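Local structure of methyltransferase-like protein (Saccharopolyspora spinosa, 4PNE) at residues A85-L90 with I294-K299; T119-S124 with M152-P157. The protein catalyses a [4+2] cycloaddition in spinosyn biosynthesis, using a methyltransferase-like fold that binds S-adenosyl-L-homocysteine. All coordinates share one frame; numbering follows the deposited sequence.

Contact 1: residues A85-L90 with I294-K299; sequences AERTVL and ILTARK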
loop_
_atom_site.group_PDB
_atom_site.type_symbol
_atom_site.label_atom_id
_atom_site.label_comp_id
_atom_site.label_asym_id
_atom_site.label_seq_id
_atom_site.Cartn_x
_atom_site.Cartn_y
_atom_site.Cartn_z
ATOM N N ALA A 85 -6.150 7.735 7.030
ATOM C CA ALA A 85 -6.713 7.493 8.352
ATOM C C ALA A 85 -7.937 8.374 8.584
ATOM O O ALA A 85 -8.928 7.929 9.200
ATOM C CB ALA A 85 -5.684 7.727 9.413
ATOM N N GLU A 86 -7.888 9.629 8.138
ATOM C CA GLU A 86 -9.035 10.533 8.273
ATOM C C GLU A 86 -10.296 9.940 7.682
ATOM O O GLU A 86 -11.395 10.090 8.217
ATOM C CB GLU A 86 -8.786 11.864 7.561
ATOM C CG GLU A 86 -7.909 12.871 8.244
ATOM C CD GLU A 86 -7.877 14.181 7.455
ATOM O OE1 GLU A 86 -6.803 14.822 7.363
ATOM O OE2 GLU A 86 -8.928 14.542 6.884
ATOM N N ARG A 87 -10.135 9.223 6.581
ATOM C CA ARG A 87 -11.259 8.740 5.789
ATOM C C ARG A 87 -11.766 7.382 6.254
ATOM O O ARG A 87 -12.845 6.943 5.834
ATOM C CB ARG A 87 -10.854 8.668 4.312
ATOM C CG ARG A 87 -10.682 10.010 3.634
ATOM C CD ARG A 87 -9.669 9.917 2.485
ATOM N NE ARG A 87 -9.459 11.178 1.782
ATOM C CZ ARG A 87 -8.934 12.278 2.326
ATOM N NH1 ARG A 87 -8.595 12.317 3.615
ATOM N NH2 ARG A 87 -8.789 13.376 1.586
ATOM N N THR A 88 -11.012 6.732 7.148
ATOM C CA THR A 88 -11.267 5.335 7.464
ATOM C C THR A 88 -11.367 5.029 8.959
ATOM O O THR A 88 -11.998 4.051 9.329
ATOM C CB THR A 88 -10.184 4.417 6.873
ATOM O OG1 THR A 88 -8.898 4.789 7.393
ATOM C CG2 THR A 88 -10.183 4.526 5.394
ATOM N N VAL A 89 -10.776 5.858 9.812
ATOM C CA VAL A 89 -10.791 5.606 11.250
ATOM C C VAL A 89 -11.781 6.601 11.808
ATOM O O VAL A 89 -11.457 7.760 12.025
ATOM C CB VAL A 89 -9.402 5.760 11.888
ATOM C CG1 VAL A 89 -9.449 5.573 13.397
ATOM C CG2 VAL A 89 -8.418 4.756 11.264
ATOM N N LEU A 90 -13.005 6.142 12.022
ATOM C CA LEU A 90 -14.101 7.062 12.264
ATOM C C LEU A 90 -14.414 7.201 13.754
ATOM O O LEU A 90 -15.185 8.079 14.150
ATOM C CB LEU A 90 -15.335 6.598 11.502
ATOM C CG LEU A 90 -15.167 6.350 9.994
ATOM C CD1 LEU A 90 -16.497 5.935 9.404
ATOM C CD2 LEU A 90 -14.597 7.558 9.265
ATOM N N ILE A 294 -6.864 8.033 -4.462
ATOM C CA ILE A 294 -7.359 7.690 -3.151
ATOM C C ILE A 294 -8.839 7.366 -3.281
ATOM O O ILE A 294 -9.614 8.196 -3.774
ATOM C CB ILE A 294 -7.161 8.832 -2.117
ATOM C CG1 ILE A 294 -5.694 9.275 -2.073
ATOM C CG2 ILE A 294 -7.641 8.388 -0.742
ATOM C CD1 ILE A 294 -5.494 10.538 -1.202
ATOM N N LEU A 295 -9.219 6.133 -2.957
ATOM C CA LEU A 295 -10.605 5.663 -3.029
ATOM C C LEU A 295 -11.136 5.301 -1.639
ATOM O O LEU A 295 -10.446 4.653 -0.848
ATOM C CB LEU A 295 -10.696 4.438 -3.945
ATOM C CG LEU A 295 -9.899 4.490 -5.267
ATOM C CD1 LEU A 295 -9.988 3.169 -6.034
ATOM C CD2 LEU A 295 -10.344 5.671 -6.137
ATOM N N THR A 296 -12.371 5.694 -1.341
ATOM C CA THR A 296 -13.074 5.279 -0.129
ATOM C C THR A 296 -14.326 4.549 -0.576
ATOM O O THR A 296 -15.079 5.012 -1.440
ATOM C CB THR A 296 -13.415 6.474 0.774
ATOM O OG1 THR A 296 -12.242 7.283 0.943
ATOM C CG2 THR A 296 -13.927 6.009 2.137
ATOM N N ALA A 297 -14.525 3.371 -0.011
ATOM C CA ALA A 297 -15.628 2.518 -0.358
ATOM C C ALA A 297 -16.165 1.916 0.901
ATOM O O ALA A 297 -15.490 1.952 1.937
ATOM C CB ALA A 297 -15.192 1.446 -1.303
ATOM N N ARG A 298 -17.405 1.425 0.870
ATOM C CA ARG A 298 -17.933 0.766 2.067
ATOM C C ARG A 298 -18.815 -0.435 1.730
ATOM O O ARG A 298 -19.396 -0.535 0.644
ATOM C CB ARG A 298 -18.693 1.745 2.923
ATOM C CG ARG A 298 -20.083 1.944 2.505
ATOM C CD ARG A 298 -20.864 2.610 3.595
ATOM N NE ARG A 298 -21.980 3.265 2.958
ATOM C CZ ARG A 298 -22.847 4.037 3.581
ATOM N NH1 ARG A 298 -22.740 4.247 4.892
ATOM N NH2 ARG A 298 -23.815 4.585 2.876
ATOM N N LYS A 299 -18.880 -1.351 2.673
ATOM C CA LYS A 299 -19.781 -2.469 2.619
ATOM C C LYS A 299 -21.169 -1.894 2.892
ATOM O O LYS A 299 -21.339 -1.121 3.831
ATOM C CB LYS A 299 -19.410 -3.513 3.652
ATOM C CG LYS A 299 -20.190 -4.842 3.525
ATOM C CD LYS A 299 -19.711 -5.862 4.490
ATOM C CE LYS A 299 -20.339 -7.224 4.242
ATOM N NZ LYS A 299 -19.630 -8.256 4.984
#

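Contact 2: residues T119-S124 with M152-P157; sequences TGITVS and MSLPYP. With SAH (S-adenosyl-L-homocysteine), chain C.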
loop_
_atom_site.group_PDB
_atom_site.type_symbol
_atom_site.label_atom_id
_atom_site.label_comp_id
_atom_site.label_asym_id
_atom_site.label_seq_id
_atom_site.Cartn_x
_atom_site.Cartn_y
_atom_site.Cartn_z
ATOM N N THR A 119 -5.017 -5.042 12.784
ATOM C CA THR A 119 -4.495 -6.317 12.332
ATOM C C THR A 119 -3.796 -6.025 11.010
ATOM O O THR A 119 -4.465 -5.750 10.041
ATOM C CB THR A 119 -5.617 -7.359 12.140
ATOM O OG1 THR A 119 -6.314 -7.567 13.395
ATOM C CG2 THR A 119 -5.067 -8.684 11.630
ATOM N N GLY A 120 -2.465 -6.111 10.950
ATOM C CA GLY A 120 -1.719 -5.882 9.720
ATOM C C GLY A 120 -1.306 -7.178 9.094
ATOM O O GLY A 120 -0.729 -8.015 9.782
ATOM N N ILE A 121 -1.590 -7.385 7.820
ATOM C CA ILE A 121 -1.208 -8.599 7.138
ATOM C C ILE A 121 -0.300 -8.320 5.947
ATOM O O ILE A 121 -0.452 -7.321 5.253
ATOM C CB ILE A 121 -2.420 -9.414 6.659
ATOM C CG1 ILE A 121 -3.285 -8.627 5.672
ATOM C CG2 ILE A 121 -3.269 -9.809 7.848
ATOM C CD1 ILE A 121 -4.362 -9.480 4.977
ATOM N N THR A 122 0.674 -9.198 5.757
ATOM C CA THR A 122 1.570 -9.111 4.628
ATOM C C THR A 122 1.992 -10.521 4.237
ATOM O O THR A 122 1.879 -11.430 5.040
ATOM C CB THR A 122 2.791 -8.261 4.938
ATOM O OG1 THR A 122 3.717 -8.364 3.842
ATOM C CG2 THR A 122 3.462 -8.712 6.239
ATOM N N VAL A 123 2.486 -10.703 3.027
ATOM C CA VAL A 123 2.971 -12.025 2.608
ATOM C C VAL A 123 4.483 -12.173 2.787
ATOM O O VAL A 123 5.043 -13.223 2.496
ATOM C CB VAL A 123 2.574 -12.298 1.159
ATOM C CG1 VAL A 123 1.074 -12.579 1.107
ATOM C CG2 VAL A 123 2.931 -11.116 0.229
ATOM N N SER A 124 5.100 -11.117 3.297
ATOM C CA SER A 124 6.531 -11.105 3.559
ATOM C C SER A 124 6.828 -11.394 5.015
ATOM O O SER A 124 6.503 -10.575 5.868
ATOM C CB SER A 124 7.101 -9.745 3.178
ATOM O OG SER A 124 8.450 -9.619 3.589
ATOM N N MET A 152 -5.904 -12.886 -0.414
ATOM C CA MET A 152 -6.823 -13.584 -1.306
ATOM C C MET A 152 -7.523 -14.721 -0.571
ATOM O O MET A 152 -8.464 -15.332 -1.114
ATOM C CB MET A 152 -6.090 -14.085 -2.545
ATOM C CG MET A 152 -5.747 -12.929 -3.475
ATOM S SD MET A 152 -4.784 -13.350 -4.922
ATOM C CE MET A 152 -3.167 -13.538 -4.175
ATOM N N SER A 153 -7.085 -14.987 0.666
ATOM C CA SER A 153 -7.736 -15.983 1.518
ATOM C C SER A 153 -7.600 -15.649 2.996
ATOM O O SER A 153 -6.722 -16.148 3.681
ATOM C CB SER A 153 -7.153 -17.363 1.263
ATOM O OG SER A 153 -7.905 -18.311 1.995
ATOM N N LEU A 154 -8.531 -14.864 3.506
ATOM C CA LEU A 154 -8.420 -14.337 4.849
ATOM C C LEU A 154 -8.954 -15.334 5.860
ATOM O O LEU A 154 -10.022 -15.904 5.637
ATOM C CB LEU A 154 -9.191 -13.026 4.957
ATOM C CG LEU A 154 -8.672 -11.875 4.099
ATOM C CD1 LEU A 154 -9.632 -10.685 4.271
ATOM C CD2 LEU A 154 -7.271 -11.486 4.475
ATOM N N PRO A 155 -8.238 -15.508 6.987
ATOM C CA PRO A 155 -8.680 -16.494 7.991
ATOM C C PRO A 155 -9.836 -15.996 8.864
ATOM O O PRO A 155 -10.384 -16.758 9.661
ATOM C CB PRO A 155 -7.424 -16.703 8.829
ATOM C CG PRO A 155 -6.713 -15.395 8.757
ATOM C CD PRO A 155 -6.922 -14.934 7.334
ATOM N N TYR A 156 -10.239 -14.748 8.679
ATOM C CA TYR A 156 -11.135 -14.094 9.607
ATOM C C TYR A 156 -12.585 -14.418 9.299
ATOM O O TYR A 156 -12.933 -14.684 8.145
ATOM C CB TYR A 156 -10.905 -12.581 9.555
ATOM C CG TYR A 156 -9.444 -12.257 9.616
ATOM C CD1 TYR A 156 -8.728 -12.511 10.761
ATOM C CD2 TYR A 156 -8.783 -11.724 8.518
ATOM C CE1 TYR A 156 -7.367 -12.251 10.821
ATOM C CE2 TYR A 156 -7.443 -11.455 8.558
ATOM C CZ TYR A 156 -6.735 -11.718 9.715
ATOM O OH TYR A 156 -5.395 -11.455 9.768
ATOM N N PRO A 157 -13.440 -14.397 10.323
ATOM C CA PRO A 157 -14.869 -14.605 10.090
ATOM C C PRO A 157 -15.489 -13.453 9.319
ATOM O O PRO A 157 -14.931 -12.335 9.294
ATOM C CB PRO A 157 -15.449 -14.701 11.508
ATOM C CG PRO A 157 -14.439 -14.122 12.415
ATOM C CD PRO A 157 -13.120 -14.127 11.736
HETATM N N SAH C . 0.584 -0.604 2.914
HETATM C CA SAH C . 2.029 -0.571 3.159
HETATM C CB SAH C . 2.852 -1.401 2.179
HETATM C CG SAH C . 2.541 -1.298 0.706
HETATM S SD SAH C . 3.747 -2.214 -0.265
HETATM C C SAH C . 2.500 0.858 3.154
HETATM O O SAH C . 3.588 1.133 3.626
HETATM O OXT SAH C . 1.741 1.745 2.755
HETATM C "C5'" SAH C . 2.680 -3.608 -0.712
HETATM C "C4'" SAH C . 2.377 -4.547 0.445
HETATM O "O4'" SAH C . 1.362 -5.466 0.059
HETATM C "C3'" SAH C . 3.554 -5.401 0.881
HETATM O "O3'" SAH C . 3.576 -5.340 2.295
HETATM C "C2'" SAH C . 3.211 -6.789 0.363
HETATM O "O2'" SAH C . 3.786 -7.896 1.055
HETATM C "C1'" SAH C . 1.688 -6.767 0.472
HETATM N N9 SAH C . 1.044 -7.807 -0.352
HETATM C C8 SAH C . 1.225 -8.137 -1.656
HETATM N N7 SAH C . 0.444 -9.195 -1.972
HETATM C C5 SAH C . -0.227 -9.551 -0.859
HETATM C C6 SAH C . -1.133 -10.555 -0.589
HETATM N N6 SAH C . -1.532 -11.402 -1.527
HETATM N N1 SAH C . -1.661 -10.650 0.648
HETATM C C2 SAH C . -1.292 -9.780 1.653
HETATM N N3 SAH C . -0.359 -8.813 1.411
HETATM C C4 SAH C . 0.138 -8.688 0.160
#

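Contact 1: residues A85-L90 with I294-K299
R87, near the end of helix 73-88, runs its side chain along strand 290-298, past T296 and on to I294. The backbones stay apart: the CA atoms of R87 and T296, the nearest pair, are 7.1 Å from each other. Side chains therefore make almost all of the contact, and no hydrogen bond joins the two segments.

The van der Waals part is carried by the aliphatic stem of R87. Its CB lies 3.9 Å from T296 OG1, and CG and CD pass the same oxygen at similar range. Further out, R87 CD is 4.1 Å from I294 CG2, the short branch of that isoleucine. The arginine stem crosses both strand side chains at about a right angle. It is extended from CG to NE, which carries it from T296 on to I294. In T296, CG2 is anti to the backbone N (OG1 at chi1 -49°). This sets OG1 against the arginine stem and T296 CG2 4.0 Å from R87 O.

The polar part lies at the guanidinium end. R87 NE forms a salt bridge with E241 of strand 236-242. A second acid, E86, is more distant, with R87 NH1 4.0 Å from E86 OE2, a long ion pair. E241 probably does most to balance the charge of R87, beside the apolar I294.

Near the end of the helix, A85 O accepts from both T88 N (3.2 Å) and V89 N (2.8 Å). The T88 hydroxyl is hydrogen-bonded to V84 O and W165 NE1.

I294 and T296 also touch strand 191-200 through T196 and I192. Strand order 3-2-1-4-5-7-6, with strand 290-298 antiparallel, marks the Rossmann-like fold of class I SAM-dependent methyltransferases.

Contact 2: residues T119-S124 with M152-P157
I121 and T119, on strand 117-122 of the Rossmann-like sheet, pack against L154 and Y156 of the loop that follows strand 144-148. The tight part is largely buried: one apolar pair, and two methyls against the tyrosine hydroxyl. I121 CD1 meets L154 CD2 at 3.6 Å, the two side chains crossing at about a right angle. With chi1 at 61°, CG1 of I121 carries CD1 to L154 and leaves CG2 for Y156. That methyl lies at the ring edge, I121 CG2 being 3.3 Å from Y156 OH. T119 CG2 comes head-on to the tyrosine and lies 3.4 Å from Y156 OH, roughly a right angle round from the isoleucine methyl. P155 CG sits 3.7 Å above the ring plane, over its centre, and F161 meets the ring edge-to-face.

The other side is looser. S153 and P157 are exposed, and the CA atoms of I121 and L154 are 9.5 Å apart.

At the pocket end, V123 and M152 border the adenine of S-adenosyl-L-homocysteine. T122 opens an ST turn and also holds the ribose: its OG1 accepts from S124 N at 3.1 Å, nearly straight at 170°, and from SAH O2' at 2.8 Å.

In the fold
From the N terminus, the chain first reaches helix 73-88, whose end supplies residues 85-90 of contact 1. It then runs through strand 95-99 to strand 117-122. Contact 2 closes a short loop of 27 residues, through helix 125-138 and strand 144-148. The chain continues through strands 161-167, 191-200 and 236-242 before strand 290-298 closes the long loop of contact 1, after 203 intervening residues. Contact 2 is thus nested inside contact 1. Their centres are 19 Å apart and they do not touch. Both reach the same sheet: contact 1 ties a helix to its antiparallel part, contact 2 a loop to its parallel part beside the ligand.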